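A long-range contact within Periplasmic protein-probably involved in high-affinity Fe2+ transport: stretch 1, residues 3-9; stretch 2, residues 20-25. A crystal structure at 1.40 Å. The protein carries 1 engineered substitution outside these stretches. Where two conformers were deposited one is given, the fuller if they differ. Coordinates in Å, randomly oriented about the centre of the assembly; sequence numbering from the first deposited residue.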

# COMPACT_ATOMS: atom_id res chain seq x y z
N PHE B 3 -17.50 -5.88 -11.15
CA PHE B 3 -18.62 -5.11 -10.51
C PHE B 3 -18.70 -3.68 -11.03
O PHE B 3 -17.74 -3.17 -11.61
N LYS B 4 -19.85 -3.04 -10.81
CA LYS B 4 -20.06 -1.66 -11.24
C LYS B 4 -19.64 -0.65 -10.19
O LYS B 4 -19.88 -0.83 -9.00
N GLU B 5 -19.01 0.42 -10.65
CA GLU B 5 -18.62 1.53 -9.79
C GLU B 5 -19.04 2.83 -10.46
O GLU B 5 -19.15 2.90 -11.69
N TYR B 6 -19.28 3.85 -9.64
CA TYR B 6 -19.86 5.09 -10.14
C TYR B 6 -19.05 6.28 -9.69
O TYR B 6 -18.72 6.39 -8.50
N PRO B 7 -18.68 7.15 -10.63
CA PRO B 7 -17.92 8.34 -10.24
C PRO B 7 -18.71 9.29 -9.36
O PRO B 7 -19.91 9.51 -9.58
N ALA B 8 -18.04 9.82 -8.35
CA ALA B 8 -18.55 10.94 -7.58
C ALA B 8 -17.80 12.20 -8.04
O ALA B 8 -16.72 12.53 -7.53
N GLY B 9 -18.37 12.89 -9.01
CA GLY B 9 -17.74 14.08 -9.56
C GLY B 9 -16.51 13.78 -10.40
O GLY B 9 -16.30 12.66 -10.87
N ALA B 20 -9.58 10.45 -7.76
CA ALA B 20 -11.01 10.37 -8.08
C ALA B 20 -11.79 9.85 -6.88
O ALA B 20 -11.27 9.04 -6.09
N ALA B 21 -13.02 10.32 -6.73
CA ALA B 21 -13.95 9.76 -5.76
C ALA B 21 -14.89 8.85 -6.54
O ALA B 21 -15.34 9.20 -7.63
N VAL B 22 -15.17 7.67 -6.00
CA VAL B 22 -16.13 6.77 -6.61
C VAL B 22 -16.92 6.10 -5.51
O VAL B 22 -16.53 6.14 -4.34
N TYR B 23 -18.04 5.50 -5.88
CA TYR B 23 -18.84 4.74 -4.94
C TYR B 23 -19.45 3.51 -5.61
O TYR B 23 -19.54 3.41 -6.83
N LEU B 24 -19.84 2.55 -4.78
CA LEU B 24 -20.47 1.31 -5.23
C LEU B 24 -21.34 0.80 -4.09
O LEU B 24 -21.45 1.45 -3.04
N GLN B 25 -21.94 -0.37 -4.27
CA GLN B 25 -22.72 -0.95 -3.18
C GLN B 25 -21.86 -1.25 -1.96
O GLN B 25 -20.64 -1.44 -2.10

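The two stretches run antiparallel, and their packing centres on a pair of tyrosines, Y6 and Y23, which lose more surface to the opposite stretch than any other residues here. They form a hydrogen-bonded pair: Y6 N donates to Y23 O at 2.9 Å, and Y23 N donates to Y6 O at 2.8 Å. As directly paired residues they put both side chains on the same face of the sheet.

Their rotamers show how they share the space. Y23 takes chi1 p (64°), which brings the end of its ring nearer to stretch 1, while Y6 takes chi1 m (-47°). The rings meet obliquely, with centroids 5.8 Å apart and planes at 44°. The closer fit is between the Y6 methylene and the Y23 ring: Y6 CB lies over one face, 4.0 Å from the centroid of that ring, and approaches Y23 CZ to 3.8 Å. A C-H group placed over an aromatic face makes a favourable CH-pi contact. The Y23 ring is broad enough to serve a second neighbour at its edge, where A8 CB comes within 4.1 Å of Y23 CD2.

A8 suits this place because its small methyl can lie at the edge of the ring and also meet another small side chain, with A8 CB 3.8 Å from A21 CB. Its backbone is held by a hydrogen bond from A8 N to A21 O of 2.9 Å. The same carbonyl accepts a hydrogen bond from water 1, 2.9 Å from A21 O, and this water also donates to G9 O at 2.9 Å, thus bridging the stretches beyond the last direct backbone hydrogen bond. G9 has a positive phi of 71°, a conformation that favours glycine.

P7 and V22 face each other as a non-hydrogen-bonded pair, a position that suits proline, which has no amide hydrogen to give. Their side chains lie on the face opposite the tyrosines. V22, with chi1 m, brings its CG1 to 4.0 Å from P7 CA and also to 4.0 Å from E5 OE2; the latter is a contact of the carboxylate with a methyl, not a polar pairing.

At the other end, L24, a buried residue, adds an apolar contact. Its chi1 is p (59°), but chi2 (149°) lies between wells. L24 CB packs 3.6 Å from K4 O, and L24 CD1 reaches 3.9 Å from F3 CE1. F3, also p at chi1 (56°), points toward stretch 2, so its otherwise exposed ring gains some cover from the leucine, whereas the long side chain of K4 leads away.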

# COMPACT_ATOMS: atom_id res chain seq x y z
CB PHE B 3 -18.47 -5.10 -8.98
CG PHE B 3 -17.15 -4.58 -8.48
CD1 PHE B 3 -17.00 -3.23 -8.14
CD2 PHE B 3 -16.06 -5.42 -8.32
CE1 PHE B 3 -15.79 -2.75 -7.67
CE2 PHE B 3 -14.85 -4.95 -7.85
CZ PHE B 3 -14.71 -3.60 -7.52
CB LYS B 4 -21.53 -1.43 -11.62
CG LYS B 4 -21.94 -2.08 -12.92
CD LYS B 4 -23.38 -1.74 -13.26
CE LYS B 4 -23.93 -2.69 -14.31
NZ LYS B 4 -25.41 -2.78 -14.21
CB GLU B 5 -17.11 1.52 -9.51
CG GLU B 5 -16.19 1.61 -10.73
CD GLU B 5 -14.83 2.23 -10.42
OE1 GLU B 5 -14.15 1.78 -9.47
OE2 GLU B 5 -14.43 3.19 -11.13
CB TYR B 6 -21.32 5.21 -9.67
CG TYR B 6 -22.06 3.91 -9.90
CD1 TYR B 6 -22.53 3.57 -11.18
CD2 TYR B 6 -22.23 3.00 -8.87
CE1 TYR B 6 -23.19 2.36 -11.40
CE2 TYR B 6 -22.89 1.79 -9.07
CZ TYR B 6 -23.35 1.48 -10.34
OH TYR B 6 -23.99 0.28 -10.53
CB PRO B 7 -17.60 9.02 -11.58
CG PRO B 7 -17.70 7.92 -12.59
CD PRO B 7 -18.81 7.04 -12.10
CB ALA B 8 -18.36 10.69 -6.09
CB ALA B 20 -11.24 9.46 -9.27
CB ALA B 21 -14.72 10.86 -5.06
CB VAL B 22 -15.47 5.69 -7.51
CG1 VAL B 22 -14.81 6.33 -8.73
CG2 VAL B 22 -14.47 4.87 -6.72
CB TYR B 23 -19.90 5.61 -4.25
CG TYR B 23 -20.94 6.18 -5.17
CD1 TYR B 23 -22.18 5.55 -5.34
CD2 TYR B 23 -20.70 7.36 -5.87
CE1 TYR B 23 -23.13 6.08 -6.19
CE2 TYR B 23 -21.65 7.89 -6.72
CZ TYR B 23 -22.86 7.26 -6.87
OH TYR B 23 -23.79 7.81 -7.73
CB LEU B 24 -19.41 0.27 -5.64
CG LEU B 24 -18.41 -0.13 -4.54
CD1 LEU B 24 -17.96 -1.58 -4.71
CD2 LEU B 24 -17.21 0.79 -4.52
CB GLN B 25 -23.57 -2.18 -3.58
CG GLN B 25 -23.30 -2.79 -4.93
CD GLN B 25 -22.14 -3.78 -4.94
OE1 GLN B 25 -21.34 -3.84 -4.01
NE2 GLN B 25 -22.05 -4.55 -6.02
O HOH W 1 -14.19 11.14 -9.52